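Local coordinates for major capsid protein (Norovirus Hu/GI.7/TCH-060/USA/2003, PDB 4P25) that forms the norovirus capsid and, through its protruding (P) domain, binds histo-blood group antigens such as the LeY glycan, at residues A[18-23]-A[205-210]; A[171-176]-A[218-223]; A[242-247]-A[256-261]; A[10-15]-A[283-288]; A[54-59]-A[95-100]. All blocks are in the same frame, centred on the assembly; numbering follows the deposited sequence.

Contact 1: A[18-23]-A[205-210]; sequences LANSRV and FMSDFP
N20 reaches S207 from an Asx turn in the loop 18-23, which runs beside strand 205-208 of the antiparallel sheet that also holds strands 218-221 and 29-31. The asparagine can be followed outward. Its CB already lies 3.2 Å from S207 OG. CG stands anti to the backbone N (chi1 -159°), which carries the amide toward S207; the rotation about CB-CG then turns OD1 back to the loop and ND2 to the strand. OD1 closes the turn, accepting R22 N at 2.8 Å on a lone pair in the carbonyl plane and, more weakly, V23 N. ND2 donates to S207 OG at 2.9 Å, a bent bond (N-H...O 144°) whose acceptor is tilted somewhat from the amide plane. The same ND2 is bonded to V219 O on the adjoining strand, while S207 OG is also hydrogen-bonded to M26 O, so the amide and hydroxyl are both satisfied although buried.

Past the end of the strand the contact turns apolar. V23 and F209 meet tip to tip: V23 CB is 3.7 Å from F209 CD1, and CG2 also leans on CD1. The phenyl ring is held between two aliphatic groups, since P210 CD lies off-centre over one face. On the opposite face V23 CG1 makes a CH-pi contact, 3.8 Å from the ring centroid and only 3° off its normal.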
# COMPACT_ATOMS: atom_id res chain seq x y z
N LEU A 18 -1.63 0.50 9.99
CA LEU A 18 -2.69 0.63 8.98
C LEU A 18 -2.41 1.79 8.04
O LEU A 18 -1.89 2.83 8.46
CB LEU A 18 -4.05 0.83 9.65
CG LEU A 18 -4.54 -0.38 10.45
CD1 LEU A 18 -5.88 -0.09 11.11
CD2 LEU A 18 -4.63 -1.59 9.53
N ALA A 19 -2.77 1.62 6.76
CA ALA A 19 -2.54 2.64 5.74
C ALA A 19 -3.68 3.66 5.63
O ALA A 19 -4.84 3.33 5.83
CB ALA A 19 -2.31 1.98 4.38
N ASN A 20 -3.32 4.89 5.29
CA ASN A 20 -4.30 5.89 4.89
C ASN A 20 -4.96 5.43 3.59
O ASN A 20 -4.31 4.79 2.74
CB ASN A 20 -3.61 7.24 4.69
CG ASN A 20 -4.57 8.41 4.78
OD1 ASN A 20 -5.35 8.67 3.85
ND2 ASN A 20 -4.49 9.16 5.88
N SER A 21 -6.23 5.76 3.43
CA SER A 21 -6.97 5.37 2.24
C SER A 21 -7.07 6.48 1.20
O SER A 21 -7.65 6.28 0.13
CB SER A 21 -8.37 4.90 2.63
OG SER A 21 -9.04 5.89 3.41
N ARG A 22 -6.49 7.65 1.50
CA ARG A 22 -6.53 8.79 0.58
C ARG A 22 -5.16 9.23 0.06
O ARG A 22 -5.06 9.88 -0.98
CB ARG A 22 -7.30 9.98 1.19
CG ARG A 22 -8.80 9.70 1.36
CD ARG A 22 -9.52 10.89 2.01
NE ARG A 22 -9.68 12.01 1.10
CZ ARG A 22 -9.46 13.29 1.41
NH1 ARG A 22 -9.05 13.62 2.63
NH2 ARG A 22 -9.65 14.23 0.50
N VAL A 23 -4.10 8.87 0.79
CA VAL A 23 -2.73 9.07 0.33
C VAL A 23 -1.91 7.84 0.68
O VAL A 23 -2.26 7.11 1.61
CB VAL A 23 -2.07 10.35 0.93
CG1 VAL A 23 -2.64 11.62 0.30
CG2 VAL A 23 -2.19 10.36 2.46
N PHE A 205 -8.74 9.44 10.48
CA PHE A 205 -7.44 8.81 10.60
C PHE A 205 -6.45 9.64 9.80
O PHE A 205 -6.63 9.86 8.60
CB PHE A 205 -7.54 7.36 10.11
CG PHE A 205 -8.57 6.56 10.87
CD1 PHE A 205 -8.24 5.95 12.07
CD2 PHE A 205 -9.87 6.46 10.41
CE1 PHE A 205 -9.19 5.23 12.79
CE2 PHE A 205 -10.83 5.75 11.12
CZ PHE A 205 -10.49 5.13 12.31
N MET A 206 -5.42 10.14 10.49
CA MET A 206 -4.53 11.16 9.95
C MET A 206 -3.16 10.61 9.55
O MET A 206 -2.61 9.75 10.23
CB MET A 206 -4.32 12.28 10.98
CG MET A 206 -5.60 12.85 11.59
SD MET A 206 -6.79 13.49 10.38
CE MET A 206 -5.86 14.82 9.63
N SER A 207 -2.61 11.14 8.46
CA SER A 207 -1.27 10.78 8.02
C SER A 207 -0.42 12.00 7.71
O SER A 207 -0.90 12.96 7.11
CB SER A 207 -1.32 9.90 6.76
OG SER A 207 -1.90 8.64 7.04
N ASP A 208 0.85 11.94 8.09
CA ASP A 208 1.84 12.88 7.57
C ASP A 208 1.91 12.73 6.05
O ASP A 208 1.94 11.62 5.52
CB ASP A 208 3.22 12.58 8.15
CG ASP A 208 3.28 12.78 9.65
OD1 ASP A 208 2.65 13.73 10.15
OD2 ASP A 208 3.98 11.99 10.32
N PHE A 209 1.95 13.87 5.36
CA PHE A 209 2.05 13.88 3.91
C PHE A 209 2.51 15.27 3.51
O PHE A 209 2.16 16.25 4.17
CB PHE A 209 0.70 13.55 3.27
CG PHE A 209 0.79 13.23 1.80
CD1 PHE A 209 1.22 11.98 1.39
CD2 PHE A 209 0.46 14.17 0.85
CE1 PHE A 209 1.32 11.68 0.04
CE2 PHE A 209 0.55 13.88 -0.50
CZ PHE A 209 0.99 12.63 -0.90
N PRO A 210 3.33 15.36 2.45
CA PRO A 210 3.81 16.70 2.09
C PRO A 210 2.72 17.58 1.47
O PRO A 210 2.45 17.53 0.27
CB PRO A 210 4.94 16.42 1.09
CG PRO A 210 4.68 15.06 0.58
CD PRO A 210 4.01 14.30 1.69

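Contact 2: A[171-176]-A[218-223]; sequences VDPWKI and QVPCTL
P173 and W174 press against V219 and P220 from the loop 171-176, which makes a type I beta turn from D172 to K175. D172 sets up the approach without touching the strand: its OD1 accepts W174 N at 2.9 Å, the N-H coming in from above the carboxylate plane, and so forms an Asx turn within the beta turn. P173 comes next. Its CG rests 3.5 Å from Q218 O, and its ring crosses that of P220 at about a right angle, CG to CD being 4.1 Å; its carbonyl O accepts a bond from R22 NH1. W174 then carries the main contact. With CG anti to the carbonyl carbon (chi1 -63°), the indole spreads over P220, whose CG stands 3.6 Å from the centroid of the five-membered ring and 14° off its normal, a CH-pi contact. P220 CB continues it over the six-membered ring, 3.8 Å from W174 CZ2. Y204 meets the indole edge-to-face. At the polar corner a water accepts from W174 NE1 and donates to Q218 O, each at 2.9 Å. Pyrrolidine C-H groups against an electron-rich ring probably contribute much of the attraction, no direct hydrogen bond joining the two segments, while the water satisfies the indole N-H and a strand carbonyl.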
# COMPACT_ATOMS: atom_id res chain seq x y z
N VAL A 171 -3.81 24.97 1.27
CA VAL A 171 -4.39 23.70 0.87
C VAL A 171 -5.25 23.16 2.00
O VAL A 171 -4.83 23.13 3.15
CB VAL A 171 -3.30 22.67 0.53
CG1 VAL A 171 -3.92 21.31 0.22
CG2 VAL A 171 -2.46 23.15 -0.64
N ASP A 172 -6.47 22.76 1.66
CA ASP A 172 -7.36 22.11 2.61
C ASP A 172 -7.61 20.67 2.15
O ASP A 172 -8.42 20.45 1.25
CB ASP A 172 -8.69 22.86 2.69
CG ASP A 172 -9.64 22.27 3.73
OD1 ASP A 172 -9.34 21.20 4.29
OD2 ASP A 172 -10.70 22.89 3.99
N PRO A 173 -6.93 19.70 2.78
CA PRO A 173 -7.05 18.32 2.32
C PRO A 173 -8.36 17.65 2.73
O PRO A 173 -8.56 16.47 2.45
CB PRO A 173 -5.86 17.63 2.99
CG PRO A 173 -5.69 18.38 4.26
CD PRO A 173 -5.98 19.82 3.91
N TRP A 174 -9.25 18.40 3.39
CA TRP A 174 -10.57 17.89 3.74
C TRP A 174 -11.57 18.04 2.58
O TRP A 174 -12.68 17.51 2.63
CB TRP A 174 -11.09 18.59 5.00
CG TRP A 174 -10.24 18.31 6.20
CD1 TRP A 174 -8.97 18.76 6.44
CD2 TRP A 174 -10.58 17.50 7.33
NE1 TRP A 174 -8.51 18.29 7.64
CE2 TRP A 174 -9.48 17.51 8.21
CE3 TRP A 174 -11.72 16.77 7.69
CZ2 TRP A 174 -9.48 16.82 9.42
CZ3 TRP A 174 -11.72 16.09 8.89
CH2 TRP A 174 -10.61 16.11 9.74
N LYS A 175 -11.16 18.76 1.54
CA LYS A 175 -11.99 18.94 0.35
C LYS A 175 -11.78 17.82 -0.67
O LYS A 175 -10.76 17.14 -0.65
CB LYS A 175 -11.67 20.29 -0.30
CG LYS A 175 -12.04 21.48 0.56
CD LYS A 175 -11.75 22.79 -0.15
CE LYS A 175 -12.36 23.96 0.59
NZ LYS A 175 -12.00 25.25 -0.05
N ILE A 176 -12.76 17.64 -1.55
CA ILE A 176 -12.62 16.72 -2.67
C ILE A 176 -12.66 17.49 -4.01
O ILE A 176 -13.07 18.65 -4.04
CB ILE A 176 -13.73 15.62 -2.69
CG1 ILE A 176 -15.12 16.25 -2.76
CG2 ILE A 176 -13.56 14.69 -1.50
CD1 ILE A 176 -16.18 15.30 -3.30
N GLN A 218 -1.41 17.30 7.67
CA GLN A 218 -1.87 15.91 7.69
C GLN A 218 -3.12 15.69 6.85
O GLN A 218 -4.00 16.55 6.78
CB GLN A 218 -2.11 15.42 9.12
CG GLN A 218 -0.85 15.29 9.96
CD GLN A 218 -1.05 14.44 11.20
OE1 GLN A 218 -2.03 14.60 11.94
NE2 GLN A 218 -0.13 13.51 11.44
N VAL A 219 -3.20 14.52 6.23
CA VAL A 219 -4.34 14.15 5.40
C VAL A 219 -5.29 13.24 6.17
O VAL A 219 -4.87 12.21 6.71
CB VAL A 219 -3.88 13.41 4.13
CG1 VAL A 219 -5.08 12.95 3.31
CG2 VAL A 219 -2.98 14.31 3.29
N PRO A 220 -6.58 13.62 6.25
CA PRO A 220 -7.56 12.77 6.92
C PRO A 220 -8.17 11.72 6.00
O PRO A 220 -8.24 11.94 4.79
CB PRO A 220 -8.65 13.77 7.31
CG PRO A 220 -8.63 14.76 6.16
CD PRO A 220 -7.17 14.88 5.77
N CYS A 221 -8.59 10.60 6.57
CA CYS A 221 -9.45 9.67 5.85
C CYS A 221 -10.43 9.08 6.86
O CYS A 221 -10.23 9.19 8.07
CB CYS A 221 -8.64 8.57 5.13
SG CYS A 221 -7.84 7.36 6.21
N THR A 222 -11.50 8.46 6.37
CA THR A 222 -12.53 7.95 7.27
C THR A 222 -12.49 6.43 7.51
O THR A 222 -13.14 5.94 8.43
CB THR A 222 -13.94 8.38 6.83
OG1 THR A 222 -14.08 8.18 5.42
CG2 THR A 222 -14.16 9.86 7.14
N LEU A 223 -11.75 5.69 6.68
CA LEU A 223 -11.45 4.29 6.96
C LEU A 223 -10.01 3.99 6.60
O LEU A 223 -9.56 4.35 5.52
CB LEU A 223 -12.35 3.34 6.16
CG LEU A 223 -13.81 3.16 6.56
CD1 LEU A 223 -14.51 2.31 5.51
CD2 LEU A 223 -13.93 2.51 7.92
O HOH W 1 -5.73 18.22 8.45

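Contact 3: A[242-247]-A[256-261]; sequences AALLHY and LGEFKL
Y247 and F259 interlock diagonally across an antiparallel beta hairpin, whose strands 242-247 and 256-261 run at 152° to each other. G257, near Y247, has no side chain, and the F259 ring leans into the place beside it until CE1 comes 3.6 Å from Y247 CB. L256 and G257 together face Y247, a classic beta bulge, and L256 lies against one side of the tyrosine ring, L256 CD1 4.1 Å from Y247 CD2. Further along the face that carries Y247 and F259, small meets large: A243 is paired with L261, and L245 CD1 packs diagonally on L261 CB at 4.0 Å. Straight ladder bonds hold the pairs, as between L245 N and F259 O (2.8 Å, 177°).

The other face has a different relief. L244 CD1 dips over the backbone, 3.6 Å from F259 O, and also brushes E258 CB. H246 NE2 is 2.9 Å from a water in the plane of its ring; the water gives only a weak bond to E258 OE2, and E258 OE1 is taken by K299 N. K260 turns its amine to a salt bridge with E200. Strand 285-292 flanks 242-248, strand 266-269 flanks 255-262, and M30 of strand 29-31 touches both Y247 and F259.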
# COMPACT_ATOMS: atom_id res chain seq x y z
N ALA A 242 -25.41 -0.66 14.00
CA ALA A 242 -24.02 -0.23 14.15
C ALA A 242 -23.22 -1.34 14.81
O ALA A 242 -23.77 -2.16 15.55
CB ALA A 242 -23.93 1.05 14.96
N ALA A 243 -21.92 -1.37 14.53
CA ALA A 243 -21.03 -2.32 15.18
C ALA A 243 -20.22 -1.61 16.25
O ALA A 243 -19.51 -0.64 15.98
CB ALA A 243 -20.10 -2.97 14.15
N LEU A 244 -20.36 -2.09 17.48
CA LEU A 244 -19.59 -1.55 18.59
C LEU A 244 -18.19 -2.14 18.57
O LEU A 244 -18.03 -3.36 18.58
CB LEU A 244 -20.27 -1.87 19.93
CG LEU A 244 -19.54 -1.39 21.19
CD1 LEU A 244 -19.51 0.13 21.27
CD2 LEU A 244 -20.16 -2.00 22.44
N LEU A 245 -17.18 -1.27 18.52
CA LEU A 245 -15.79 -1.71 18.52
C LEU A 245 -15.12 -1.27 19.81
O LEU A 245 -15.46 -0.24 20.37
CB LEU A 245 -15.02 -1.09 17.36
CG LEU A 245 -15.57 -1.18 15.94
CD1 LEU A 245 -14.60 -0.50 15.00
CD2 LEU A 245 -15.80 -2.63 15.53
N HIS A 246 -14.16 -2.06 20.26
CA HIS A 246 -13.27 -1.65 21.33
C HIS A 246 -11.89 -1.40 20.75
O HIS A 246 -11.45 -2.11 19.85
CB HIS A 246 -13.19 -2.74 22.40
CG HIS A 246 -14.47 -2.96 23.15
ND1 HIS A 246 -14.73 -4.11 23.85
CD2 HIS A 246 -15.55 -2.16 23.33
CE1 HIS A 246 -15.92 -4.02 24.42
NE2 HIS A 246 -16.44 -2.85 24.12
N TYR A 247 -11.22 -0.37 21.25
CA TYR A 247 -9.85 -0.06 20.84
C TYR A 247 -8.93 -0.54 21.96
O TYR A 247 -8.92 0.04 23.05
CB TYR A 247 -9.73 1.44 20.59
CG TYR A 247 -8.39 1.92 20.05
CD1 TYR A 247 -7.98 1.62 18.75
CD2 TYR A 247 -7.57 2.73 20.82
CE1 TYR A 247 -6.77 2.10 18.26
CE2 TYR A 247 -6.37 3.21 20.34
CZ TYR A 247 -5.97 2.89 19.06
OH TYR A 247 -4.77 3.37 18.59
N LEU A 256 -9.23 0.57 25.69
CA LEU A 256 -8.92 2.00 25.79
C LEU A 256 -10.07 2.91 25.40
O LEU A 256 -10.04 4.11 25.68
CB LEU A 256 -7.70 2.34 24.93
CG LEU A 256 -6.42 1.55 25.20
CD1 LEU A 256 -5.35 1.97 24.20
CD2 LEU A 256 -5.95 1.76 26.63
N GLY A 257 -11.08 2.37 24.73
CA GLY A 257 -12.22 3.18 24.33
C GLY A 257 -13.20 2.49 23.40
O GLY A 257 -12.85 1.50 22.74
N GLU A 258 -14.42 3.03 23.36
CA GLU A 258 -15.52 2.50 22.56
C GLU A 258 -15.75 3.34 21.32
O GLU A 258 -15.73 4.57 21.39
CB GLU A 258 -16.83 2.58 23.35
CG GLU A 258 -16.86 1.92 24.68
CD GLU A 258 -18.28 1.70 25.15
OE1 GLU A 258 -19.11 2.64 25.09
OE2 GLU A 258 -18.58 0.56 25.54
N PHE A 259 -16.03 2.66 20.21
CA PHE A 259 -16.30 3.33 18.94
C PHE A 259 -17.49 2.65 18.26
O PHE A 259 -17.74 1.47 18.49
CB PHE A 259 -15.07 3.26 18.02
CG PHE A 259 -13.87 4.01 18.54
CD1 PHE A 259 -13.08 3.47 19.54
CD2 PHE A 259 -13.52 5.23 18.00
CE1 PHE A 259 -11.97 4.16 20.02
CE2 PHE A 259 -12.41 5.92 18.46
CZ PHE A 259 -11.63 5.38 19.48
N LYS A 260 -18.22 3.39 17.43
CA LYS A 260 -19.26 2.77 16.61
C LYS A 260 -18.90 2.79 15.13
O LYS A 260 -18.52 3.83 14.58
CB LYS A 260 -20.63 3.39 16.86
CG LYS A 260 -21.27 2.90 18.15
CD LYS A 260 -22.34 3.86 18.68
CE LYS A 260 -23.64 3.78 17.90
NZ LYS A 260 -24.60 4.83 18.36
N LEU A 261 -19.01 1.62 14.51
CA LEU A 261 -18.78 1.47 13.08
C LEU A 261 -20.12 1.31 12.39
O LEU A 261 -20.85 0.35 12.64
CB LEU A 261 -17.89 0.25 12.84
CG LEU A 261 -17.68 -0.24 11.40
CD1 LEU A 261 -16.96 0.80 10.56
CD2 LEU A 261 -16.91 -1.55 11.42
O HOH W 2 -19.04 -2.90 25.39

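Contact 4: A[10-15]-A[283-288]; sequences VPNIPL and NGVFVF
F286, V10 and V285 bury the most surface where the loop 10-15 runs along strand 285-288 of an antiparallel sheet, probably in the P1 subdomain, which both ends of the P-domain chain build. The loop bends at N12, the centre of an inverse gamma turn, and follows the strand mainly through waters. V10 covers F286 at the backbone: with CG1 anti to the carbonyl carbon (chi1 -66°), CG2 falls between the backbone N and the carbonyl carbon and lies 3.3 Å from F286 O and 3.9 Å from F286 CB. One water donates to both V10 O and F286 O, and a second accepts from V10 N and F288 N, as though the ladder of a sheet had been continued with solvent in its gaps.

V285 divides its two methyls between the bend and P14. CG1 meets N12 OD1 at 3.6 Å and also faces I13 N, whereas CG2 lies alongside the P14 ring, 3.7 Å from P14 CA. N12 ND2, in turn, bonds E233 O of the second subunit, which brings the bend to the dimer interface. At the far end the loop reaches the strand directly, L15 N donating to G284 O at 2.8 Å (N-H...O 148°). L15 CD1 then approaches the rim of the F286 ring near its plane, 4.2 Å from F286 CE2; the same ring also meets those of Y247 and F259. Between these ends a third water accepts from F286 N at 2.9 Å and donates to P11 O and I13 O, sitting in the plane of the phenyl ring at its edge.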
# COMPACT_ATOMS: atom_id res chain seq x y z
N VAL A 10 -13.11 -6.79 12.27
CA VAL A 10 -12.32 -5.70 11.72
C VAL A 10 -10.86 -6.12 11.82
O VAL A 10 -10.54 -7.06 12.57
CB VAL A 10 -12.58 -4.37 12.47
CG1 VAL A 10 -14.01 -3.91 12.25
CG2 VAL A 10 -12.27 -4.51 13.95
N PRO A 11 -9.96 -5.47 11.05
CA PRO A 11 -8.56 -5.91 11.03
C PRO A 11 -7.88 -5.99 12.40
O PRO A 11 -7.89 -5.03 13.16
CB PRO A 11 -7.89 -4.84 10.17
CG PRO A 11 -8.94 -4.43 9.22
CD PRO A 11 -10.22 -4.44 10.03
N ASN A 12 -7.31 -7.16 12.69
CA ASN A 12 -6.52 -7.38 13.90
C ASN A 12 -5.10 -6.87 13.67
O ASN A 12 -4.14 -7.65 13.62
CB ASN A 12 -6.53 -8.86 14.26
CG ASN A 12 -5.70 -9.18 15.49
OD1 ASN A 12 -5.52 -8.34 16.37
ND2 ASN A 12 -5.17 -10.40 15.54
N ILE A 13 -4.99 -5.55 13.51
CA ILE A 13 -3.73 -4.88 13.17
C ILE A 13 -3.71 -3.57 13.93
O ILE A 13 -4.70 -2.84 13.92
CB ILE A 13 -3.67 -4.56 11.66
CG1 ILE A 13 -3.70 -5.83 10.82
CG2 ILE A 13 -2.42 -3.76 11.35
CD1 ILE A 13 -3.83 -5.59 9.33
N PRO A 14 -2.59 -3.25 14.61
CA PRO A 14 -2.53 -1.99 15.35
C PRO A 14 -2.65 -0.80 14.40
O PRO A 14 -2.22 -0.88 13.25
CB PRO A 14 -1.15 -2.01 15.99
CG PRO A 14 -0.73 -3.44 15.98
CD PRO A 14 -1.34 -4.03 14.75
N LEU A 15 -3.24 0.29 14.90
CA LEU A 15 -3.55 1.45 14.07
C LEU A 15 -2.34 2.00 13.32
O LEU A 15 -2.46 2.39 12.15
CB LEU A 15 -4.21 2.54 14.92
CG LEU A 15 -4.79 3.73 14.15
CD1 LEU A 15 -5.68 3.26 13.01
CD2 LEU A 15 -5.56 4.63 15.09
N ASN A 283 -1.16 2.87 18.82
CA ASN A 283 -0.79 1.49 18.55
C ASN A 283 -1.85 0.48 18.99
O ASN A 283 -1.55 -0.70 19.14
CB ASN A 283 0.55 1.16 19.22
CG ASN A 283 0.45 1.12 20.73
OD1 ASN A 283 -0.40 1.79 21.33
ND2 ASN A 283 1.32 0.34 21.36
N GLY A 284 -3.07 0.96 19.21
CA GLY A 284 -4.15 0.08 19.64
C GLY A 284 -4.76 -0.70 18.49
O GLY A 284 -4.56 -0.36 17.32
N VAL A 285 -5.51 -1.74 18.83
CA VAL A 285 -6.16 -2.58 17.83
C VAL A 285 -7.67 -2.49 17.98
O VAL A 285 -8.21 -2.66 19.09
CB VAL A 285 -5.72 -4.06 18.00
CG1 VAL A 285 -6.46 -4.96 17.01
CG2 VAL A 285 -4.21 -4.19 17.83
N PHE A 286 -8.38 -2.23 16.89
CA PHE A 286 -9.84 -2.27 16.92
C PHE A 286 -10.32 -3.72 16.92
O PHE A 286 -9.83 -4.55 16.15
CB PHE A 286 -10.47 -1.53 15.75
CG PHE A 286 -10.29 -0.04 15.81
CD1 PHE A 286 -11.15 0.75 16.57
CD2 PHE A 286 -9.27 0.57 15.11
CE1 PHE A 286 -10.99 2.13 16.62
CE2 PHE A 286 -9.11 1.95 15.15
CZ PHE A 286 -9.97 2.73 15.90
N VAL A 287 -11.29 -4.00 17.78
CA VAL A 287 -11.86 -5.33 17.89
C VAL A 287 -13.38 -5.24 17.91
O VAL A 287 -13.94 -4.47 18.69
CB VAL A 287 -11.38 -6.03 19.18
CG1 VAL A 287 -11.98 -7.43 19.30
CG2 VAL A 287 -9.86 -6.08 19.23
N PHE A 288 -14.05 -6.00 17.04
CA PHE A 288 -15.51 -6.05 17.06
C PHE A 288 -16.01 -6.64 18.37
O PHE A 288 -15.58 -7.72 18.79
CB PHE A 288 -16.04 -6.89 15.89
CG PHE A 288 -17.53 -7.12 15.93
CD1 PHE A 288 -18.40 -6.21 15.34
CD2 PHE A 288 -18.06 -8.24 16.54
CE1 PHE A 288 -19.77 -6.42 15.38
CE2 PHE A 288 -19.43 -8.46 16.59
CZ PHE A 288 -20.28 -7.55 16.00
O HOH W 3 -9.85 -7.06 15.27
O HOH W 4 -12.65 -7.79 15.19
O HOH W 5 -7.46 -2.36 14.13

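Contact 5: A[54-59]-A[95-100]; sequences LGTTPV and SPAPLG
T56 pushes its methyl into the bend of 95-100, and here the contact is tight. CG2, anti to the carbonyl carbon, is ringed by A97 N at 3.7 Å, S95 OG at 3.8 Å, and the CB atoms of P96 and A97, both 3.9 Å away. S95 OG helps to hold that bend, because it donates to A97 O at 2.8 Å in the carbonyl plane. The T56 hydroxyl takes no part in the packing and is hydrogen-bonded to N44 OD1 instead. Beside the methyl, T56 O accepts G100 N at 2.8 Å in a nearly straight bond (169°), the one direct hydrogen bond between the two loops.

T56 owes its place to a type II' beta turn from L54 to T57, with G55 at the positive phi (60°) that this turn requires in its second position. Both loops lead into the six-stranded antiparallel sheet: the loop 54-59 comes before strand 66-73, and the loop 95-100 lies between strand 78-83 and strand 108-115.

Toward solvent the neighbours are fewer: G55 and L99 are partly exposed, and the L99 side chain touches little but backbone, CD2 lying 3.7 Å from T56 O. On the buried side, by contrast, the P58 ring rests on the bare backbone of G100, CG to CA, while Q225 NE2 bonds the carbonyls of P58 and V59.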
# COMPACT_ATOMS: atom_id res chain seq x y z
N LEU A 54 -17.33 2.25 -2.74
CA LEU A 54 -18.03 3.47 -3.13
C LEU A 54 -17.05 4.47 -3.70
O LEU A 54 -15.86 4.43 -3.38
CB LEU A 54 -18.73 4.09 -1.92
CG LEU A 54 -19.68 3.19 -1.12
CD1 LEU A 54 -20.15 3.90 0.15
CD2 LEU A 54 -20.85 2.77 -1.98
N GLY A 55 -17.54 5.39 -4.52
CA GLY A 55 -16.68 6.40 -5.12
C GLY A 55 -15.59 5.79 -5.98
O GLY A 55 -15.84 4.90 -6.79
N THR A 56 -14.36 6.27 -5.79
CA THR A 56 -13.22 5.77 -6.57
C THR A 56 -12.38 4.78 -5.77
O THR A 56 -11.30 4.37 -6.21
CB THR A 56 -12.32 6.92 -7.02
OG1 THR A 56 -12.00 7.74 -5.88
CG2 THR A 56 -13.04 7.78 -8.06
N THR A 57 -12.88 4.40 -4.59
CA THR A 57 -12.14 3.56 -3.66
C THR A 57 -11.69 2.23 -4.28
O THR A 57 -12.50 1.49 -4.80
CB THR A 57 -13.01 3.27 -2.42
OG1 THR A 57 -13.42 4.52 -1.83
CG2 THR A 57 -12.26 2.43 -1.38
N PRO A 58 -10.38 1.94 -4.22
CA PRO A 58 -9.83 0.67 -4.67
C PRO A 58 -9.66 -0.30 -3.50
O PRO A 58 -9.97 0.06 -2.36
CB PRO A 58 -8.45 1.07 -5.19
CG PRO A 58 -8.04 2.16 -4.24
CD PRO A 58 -9.31 2.91 -3.90
N VAL A 59 -9.19 -1.51 -3.77
CA VAL A 59 -9.05 -2.52 -2.73
C VAL A 59 -7.70 -2.43 -2.00
O VAL A 59 -7.65 -2.55 -0.78
CB VAL A 59 -9.23 -3.93 -3.32
CG1 VAL A 59 -8.98 -4.99 -2.26
CG2 VAL A 59 -10.61 -4.07 -3.89
N SER A 95 -18.47 5.50 -12.01
CA SER A 95 -17.46 5.97 -11.06
C SER A 95 -17.07 7.42 -11.37
O SER A 95 -17.12 7.83 -12.53
CB SER A 95 -16.23 5.07 -11.14
OG SER A 95 -15.23 5.48 -10.23
N PRO A 96 -16.70 8.21 -10.34
CA PRO A 96 -16.27 9.59 -10.58
C PRO A 96 -14.99 9.69 -11.41
O PRO A 96 -14.75 10.74 -12.02
CB PRO A 96 -15.98 10.11 -9.16
CG PRO A 96 -16.86 9.27 -8.27
CD PRO A 96 -16.83 7.90 -8.90
N ALA A 97 -14.19 8.63 -11.44
CA ALA A 97 -12.87 8.65 -12.06
C ALA A 97 -12.31 7.22 -12.09
O ALA A 97 -12.97 6.29 -11.61
CB ALA A 97 -11.95 9.61 -11.28
N PRO A 98 -11.11 7.02 -12.67
CA PRO A 98 -10.55 5.66 -12.56
C PRO A 98 -10.38 5.28 -11.10
O PRO A 98 -10.20 6.14 -10.25
CB PRO A 98 -9.18 5.80 -13.23
CG PRO A 98 -9.38 6.90 -14.23
CD PRO A 98 -10.28 7.88 -13.54
N LEU A 99 -10.45 3.98 -10.81
CA LEU A 99 -10.31 3.55 -9.44
C LEU A 99 -8.93 3.93 -8.88
O LEU A 99 -7.92 3.78 -9.56
CB LEU A 99 -10.59 2.05 -9.31
CG LEU A 99 -12.06 1.66 -9.55
CD1 LEU A 99 -12.34 0.31 -8.93
CD2 LEU A 99 -13.04 2.72 -9.01
N GLY A 100 -8.93 4.44 -7.65
CA GLY A 100 -7.70 4.86 -7.01
C GLY A 100 -7.30 6.30 -7.29
O GLY A 100 -6.38 6.82 -6.66

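Contacts 1 and 2, their centres 9 Å apart, share neighbouring strands: F205 N is 2.8 Å from C221 O, and S21 OG 2.7 Å from L223 O. Contacts 3 and 4 (11 Å) are joined in the same sheet, H246 O lying 2.8 Å from V287 N, and contact 1 reaches contact 4 through F205 CE1 and F286 CE2, 4.0 Å apart. Contact 5 touches none of the others, its centre about 16 Å from that of contact 2 and 17 Å from that of contact 1. None forms the glycan pocket, which includes D108, W161 and S213; the side chain of F209 in contact 1 is about 13 Å from bound galactose and fucose, and P173 in contact 2 about 14 Å.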